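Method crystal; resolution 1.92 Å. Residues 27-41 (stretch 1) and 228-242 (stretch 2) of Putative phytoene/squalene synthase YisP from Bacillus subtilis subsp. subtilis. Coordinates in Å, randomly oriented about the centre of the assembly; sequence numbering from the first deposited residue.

Stretch 1 27-41: PACFKALSYLPLKQR
Stretch 2 (228-242) QYSQKTVKAALHLHR

Stretch 1 opens with a helix from Pro27 to about Leu33, makes a type I turn from Leu33 to Leu36, and starts a second helix at Leu38, with Pro37 as its N-cap. Stretch 2 is helical from Gln231 to Arg242 and continues beyond Arg242. The first helix runs nearly antiparallel to it, at 155°, with the axes 8.3 Å apart at closest approach. In register, Ala28 lies nearest Leu240 (CA to CA 6.9 Å), Ala32 nearest Thr233 (CA to CA 4.7 Å) and Leu36 nearest Ser230 (CA to CA 5.7 Å). The contact buries 659 Å², both sides summed.

Ala28 points toward stretch 2. Its CB lies 4.0 Å from Leu240 CD1, an apolar contact; Leu240 is in the m,t rotamer. Cys29 has chi1 m. Its SG lies 5.0 Å from the centroid of the His241 ring and approaches the ring edge.

Ala32 is the central knob. Its small side chain sits among Thr233, Ala236, Ala237 and Leu240, and its CB is 3.8 Å from Ala236 CB. Near the C-terminal end of this helix, Ala32 O accepts the one direct hydrogen bond between the stretches, from Thr233 OG1 at 2.7 Å. Thr233 has chi1 at -74° (m). Thr233 CA also lies 3.3 Å from Ala32 O, a CA-H...O contact that reflects the close backbones here.

Leu33 points away, yet its CD2 comes within 4.1 Å of Thr233 CG2. Within stretch 1, Ser34 OG donates to Lys31 O at 2.5 Å.

Tyr35 (chi1 m, chi2 -67°) points toward stretch 2. Its ring lies obliquely to Ala236, with Tyr35 CE2 4.0 Å from Ala236 CB. Tyr35 O and Tyr229 O are both acceptors, so they cannot bond directly. Water 1 donates to both, at 2.8 Å to Tyr35 O and 2.9 Å to Tyr229 O.

Leu36 (m,t) is extended, with phi/psi -79/154. Leu36 N closes the turn by donating to Leu33 O at 3.0 Å. Its CA-to-CB bond points sideways, but the end of the side chain comes nearer: Leu36 CD2 is 3.6 Å from Ser230 CB. Its carbonyl is held by Arg41, with Arg41 NH2 donating to Leu36 O at 2.8 Å.

Pro37 (-62/155) sets its CG 3.9 Å from Tyr229 CB. Tyr229 has chi1 p and chi2 78°. Gln40 (chi1 m, chi2 p) points toward stretch 2. Water 2 bridges the pair: it accepts from Gln40 NE2 at 3.1 Å and hydrogen-bonds Tyr229 OH at 2.7 Å.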

# COMPACT_ATOMS: atom_id res chain seq x y z
N PRO A 27 9.39 2.87 4.11
CA PRO A 27 9.65 3.74 5.25
C PRO A 27 8.39 4.42 5.81
O PRO A 27 8.22 4.51 7.02
CB PRO A 27 10.65 4.75 4.70
CG PRO A 27 11.38 3.96 3.66
CD PRO A 27 10.26 3.23 2.97
N ALA A 28 7.53 4.89 4.91
CA ALA A 28 6.30 5.56 5.32
C ALA A 28 5.37 4.61 6.07
O ALA A 28 4.93 4.92 7.18
CB ALA A 28 5.59 6.14 4.10
N CYS A 29 5.06 3.47 5.46
CA CYS A 29 4.19 2.49 6.09
C CYS A 29 4.80 2.00 7.40
O CYS A 29 4.10 1.85 8.40
CB CYS A 29 3.96 1.29 5.15
SG CYS A 29 2.93 1.66 3.69
N PHE A 30 6.11 1.74 7.38
CA PHE A 30 6.82 1.27 8.56
C PHE A 30 6.60 2.27 9.67
O PHE A 30 6.39 1.91 10.83
CB PHE A 30 8.32 1.15 8.27
CG PHE A 30 9.12 0.60 9.42
CD1 PHE A 30 9.19 -0.77 9.64
CD2 PHE A 30 9.79 1.46 10.29
CE1 PHE A 30 9.93 -1.28 10.71
CE2 PHE A 30 10.52 0.96 11.36
CZ PHE A 30 10.59 -0.42 11.57
N LYS A 31 6.66 3.55 9.31
CA LYS A 31 6.48 4.63 10.27
C LYS A 31 5.05 4.60 10.82
O LYS A 31 4.84 4.78 12.02
CB LYS A 31 6.75 5.97 9.60
CG LYS A 31 6.66 7.16 10.54
CD LYS A 31 7.65 7.02 11.68
CE LYS A 31 7.48 8.13 12.70
NZ LYS A 31 8.37 7.91 13.88
N ALA A 32 4.08 4.39 9.94
CA ALA A 32 2.68 4.34 10.35
C ALA A 32 2.44 3.16 11.29
O ALA A 32 1.70 3.27 12.28
CB ALA A 32 1.78 4.22 9.12
N LEU A 33 3.06 2.03 10.98
CA LEU A 33 2.92 0.82 11.79
C LEU A 33 3.59 0.91 13.15
O LEU A 33 3.22 0.19 14.08
CB LEU A 33 3.50 -0.38 11.03
CG LEU A 33 2.80 -0.83 9.75
CD1 LEU A 33 3.62 -1.93 9.08
CD2 LEU A 33 1.40 -1.33 10.07
N SER A 34 4.57 1.80 13.28
CA SER A 34 5.30 1.95 14.53
C SER A 34 4.40 2.32 15.71
O SER A 34 4.76 2.08 16.86
CB SER A 34 6.41 3.01 14.38
OG SER A 34 5.86 4.32 14.27
N TYR A 35 3.23 2.87 15.42
CA TYR A 35 2.29 3.27 16.46
C TYR A 35 1.51 2.12 17.07
O TYR A 35 0.84 2.29 18.09
CB TYR A 35 1.33 4.32 15.92
CG TYR A 35 2.03 5.58 15.48
CD1 TYR A 35 2.66 6.41 16.41
CD2 TYR A 35 2.11 5.93 14.13
CE1 TYR A 35 3.33 7.56 16.01
CE2 TYR A 35 2.78 7.08 13.72
CZ TYR A 35 3.39 7.89 14.66
OH TYR A 35 4.05 9.03 14.26
N LEU A 36 1.58 0.95 16.46
CA LEU A 36 0.89 -0.22 16.98
C LEU A 36 1.66 -0.84 18.15
O LEU A 36 2.88 -0.68 18.25
CB LEU A 36 0.74 -1.29 15.89
CG LEU A 36 -0.19 -1.05 14.70
CD1 LEU A 36 0.08 -2.10 13.63
CD2 LEU A 36 -1.64 -1.10 15.15
N PRO A 37 0.95 -1.53 19.06
CA PRO A 37 1.63 -2.17 20.19
C PRO A 37 2.59 -3.18 19.56
O PRO A 37 2.35 -3.65 18.45
CB PRO A 37 0.49 -2.84 20.95
CG PRO A 37 -0.65 -1.89 20.71
CD PRO A 37 -0.51 -1.58 19.23
N LEU A 38 3.66 -3.51 20.27
CA LEU A 38 4.67 -4.44 19.76
C LEU A 38 4.15 -5.70 19.07
O LEU A 38 4.53 -6.00 17.94
CB LEU A 38 5.64 -4.83 20.88
CG LEU A 38 6.83 -5.69 20.46
CD1 LEU A 38 7.59 -4.99 19.33
CD2 LEU A 38 7.74 -5.95 21.65
N LYS A 39 3.29 -6.45 19.76
CA LYS A 39 2.76 -7.68 19.18
C LYS A 39 2.11 -7.45 17.82
O LYS A 39 2.41 -8.16 16.85
CB LYS A 39 1.75 -8.33 20.13
CG LYS A 39 1.30 -9.71 19.67
CD LYS A 39 0.23 -10.29 20.58
CE LYS A 39 0.76 -10.62 21.95
NZ LYS A 39 -0.34 -11.09 22.85
N GLN A 40 1.23 -6.46 17.74
CA GLN A 40 0.57 -6.15 16.47
C GLN A 40 1.57 -5.60 15.44
O GLN A 40 1.53 -5.97 14.27
CB GLN A 40 -0.55 -5.12 16.70
CG GLN A 40 -1.83 -5.70 17.31
CD GLN A 40 -1.79 -5.80 18.83
OE1 GLN A 40 -0.75 -5.63 19.46
NE2 GLN A 40 -2.95 -6.10 19.42
N ARG A 41 2.47 -4.74 15.89
CA ARG A 41 3.49 -4.12 15.03
C ARG A 41 4.31 -5.18 14.30
O ARG A 41 4.44 -5.17 13.07
CB ARG A 41 4.42 -3.24 15.88
CG ARG A 41 5.46 -2.44 15.10
CD ARG A 41 6.44 -1.78 16.06
NE ARG A 41 5.73 -1.14 17.17
CZ ARG A 41 6.21 -1.04 18.41
NH1 ARG A 41 7.41 -1.53 18.71
NH2 ARG A 41 5.49 -0.46 19.36
N GLN A 228 -8.48 2.39 19.65
CA GLN A 228 -7.45 3.38 19.90
C GLN A 228 -6.03 2.90 19.60
O GLN A 228 -5.21 3.66 19.09
CB GLN A 228 -7.51 3.89 21.34
CG GLN A 228 -8.78 4.65 21.67
CD GLN A 228 -8.86 6.01 20.99
OE1 GLN A 228 -9.95 6.53 20.75
NE2 GLN A 228 -7.71 6.60 20.70
N TYR A 229 -5.73 1.63 19.90
CA TYR A 229 -4.38 1.13 19.66
C TYR A 229 -3.95 1.11 18.19
O TYR A 229 -2.76 1.04 17.91
CB TYR A 229 -4.18 -0.26 20.30
CG TYR A 229 -4.96 -1.41 19.68
CD1 TYR A 229 -4.54 -2.02 18.49
CD2 TYR A 229 -6.08 -1.93 20.32
CE1 TYR A 229 -5.23 -3.12 17.95
CE2 TYR A 229 -6.78 -3.02 19.80
CZ TYR A 229 -6.35 -3.61 18.62
OH TYR A 229 -7.05 -4.69 18.11
N SER A 230 -4.90 1.19 17.26
CA SER A 230 -4.53 1.19 15.84
C SER A 230 -4.96 2.44 15.05
O SER A 230 -4.67 2.56 13.86
CB SER A 230 -5.08 -0.08 15.14
OG SER A 230 -6.49 -0.12 15.12
N GLN A 231 -5.63 3.38 15.72
CA GLN A 231 -6.08 4.60 15.06
C GLN A 231 -4.95 5.49 14.56
O GLN A 231 -5.01 6.02 13.45
CB GLN A 231 -6.96 5.44 15.99
CG GLN A 231 -8.36 4.89 16.18
CD GLN A 231 -9.29 5.89 16.83
OE1 GLN A 231 -10.46 5.59 17.08
NE2 GLN A 231 -8.79 7.09 17.10
N LYS A 232 -3.92 5.66 15.38
CA LYS A 232 -2.79 6.49 14.97
C LYS A 232 -2.10 5.89 13.76
O LYS A 232 -1.57 6.61 12.92
CB LYS A 232 -1.80 6.65 16.12
CG LYS A 232 -2.37 7.44 17.29
CD LYS A 232 -1.35 7.65 18.40
CE LYS A 232 -0.27 8.64 18.00
NZ LYS A 232 0.54 9.03 19.19
N THR A 233 -2.12 4.56 13.66
CA THR A 233 -1.50 3.87 12.53
C THR A 233 -2.31 4.11 11.26
O THR A 233 -1.74 4.38 10.21
CB THR A 233 -1.37 2.36 12.81
OG1 THR A 233 -0.31 2.14 13.75
CG2 THR A 233 -1.06 1.58 11.52
N VAL A 234 -3.63 4.01 11.36
CA VAL A 234 -4.49 4.24 10.19
C VAL A 234 -4.45 5.71 9.79
O VAL A 234 -4.33 6.04 8.61
CB VAL A 234 -5.95 3.83 10.48
CG1 VAL A 234 -6.84 4.19 9.29
CG2 VAL A 234 -6.04 2.33 10.75
N LYS A 235 -4.53 6.59 10.78
CA LYS A 235 -4.49 8.03 10.55
C LYS A 235 -3.17 8.41 9.87
O LYS A 235 -3.14 9.20 8.93
CB LYS A 235 -4.63 8.78 11.88
CG LYS A 235 -4.72 10.30 11.76
CD LYS A 235 -4.90 10.94 13.13
CE LYS A 235 -5.05 12.45 13.03
NZ LYS A 235 -5.24 13.09 14.37
N ALA A 236 -2.07 7.84 10.36
CA ALA A 236 -0.76 8.12 9.79
C ALA A 236 -0.72 7.69 8.32
O ALA A 236 -0.28 8.44 7.45
CB ALA A 236 0.32 7.39 10.57
N ALA A 237 -1.19 6.48 8.05
CA ALA A 237 -1.21 5.95 6.69
C ALA A 237 -2.00 6.87 5.77
O ALA A 237 -1.59 7.16 4.65
CB ALA A 237 -1.81 4.54 6.68
N LEU A 238 -3.16 7.32 6.25
CA LEU A 238 -4.01 8.22 5.48
C LEU A 238 -3.29 9.53 5.17
O LEU A 238 -3.22 9.95 4.02
CB LEU A 238 -5.30 8.50 6.26
CG LEU A 238 -6.30 7.35 6.32
CD1 LEU A 238 -7.45 7.70 7.26
CD2 LEU A 238 -6.83 7.07 4.91
N HIS A 239 -2.76 10.17 6.21
CA HIS A 239 -2.06 11.45 6.05
C HIS A 239 -0.84 11.35 5.14
O HIS A 239 -0.61 12.22 4.30
CB HIS A 239 -1.61 11.98 7.41
CG HIS A 239 -2.69 12.69 8.17
ND1 HIS A 239 -3.93 12.14 8.39
CD2 HIS A 239 -2.71 13.91 8.76
CE1 HIS A 239 -4.67 12.99 9.08
NE2 HIS A 239 -3.95 14.07 9.32
N LEU A 240 -0.06 10.29 5.31
CA LEU A 240 1.15 10.09 4.52
C LEU A 240 0.89 9.92 3.03
O LEU A 240 1.59 10.51 2.20
CB LEU A 240 1.92 8.87 5.03
CG LEU A 240 2.56 9.03 6.42
CD1 LEU A 240 3.12 7.70 6.90
CD2 LEU A 240 3.66 10.09 6.35
N HIS A 241 -0.12 9.13 2.68
CA HIS A 241 -0.42 8.89 1.27
C HIS A 241 -1.12 10.05 0.60
O HIS A 241 -0.98 10.26 -0.60
CB HIS A 241 -1.16 7.56 1.14
CG HIS A 241 -0.31 6.40 1.51
ND1 HIS A 241 0.67 5.89 0.67
CD2 HIS A 241 -0.16 5.74 2.69
CE1 HIS A 241 1.38 4.98 1.31
NE2 HIS A 241 0.90 4.87 2.54
N ARG A 242 -1.87 10.84 1.38
CA ARG A 242 -2.49 12.02 0.81
C ARG A 242 -1.35 12.99 0.51
O ARG A 242 -1.32 13.64 -0.54
CB ARG A 242 -3.46 12.68 1.79
CG ARG A 242 -4.88 12.15 1.70
CD ARG A 242 -5.87 13.08 2.40
NE ARG A 242 -7.24 12.61 2.24
CZ ARG A 242 -7.91 11.90 3.14
NH1 ARG A 242 -7.32 11.56 4.29
NH2 ARG A 242 -9.16 11.52 2.90
O HOH W 1 -1.00 1.64 20.14
O HOH W 2 -5.39 -6.72 17.56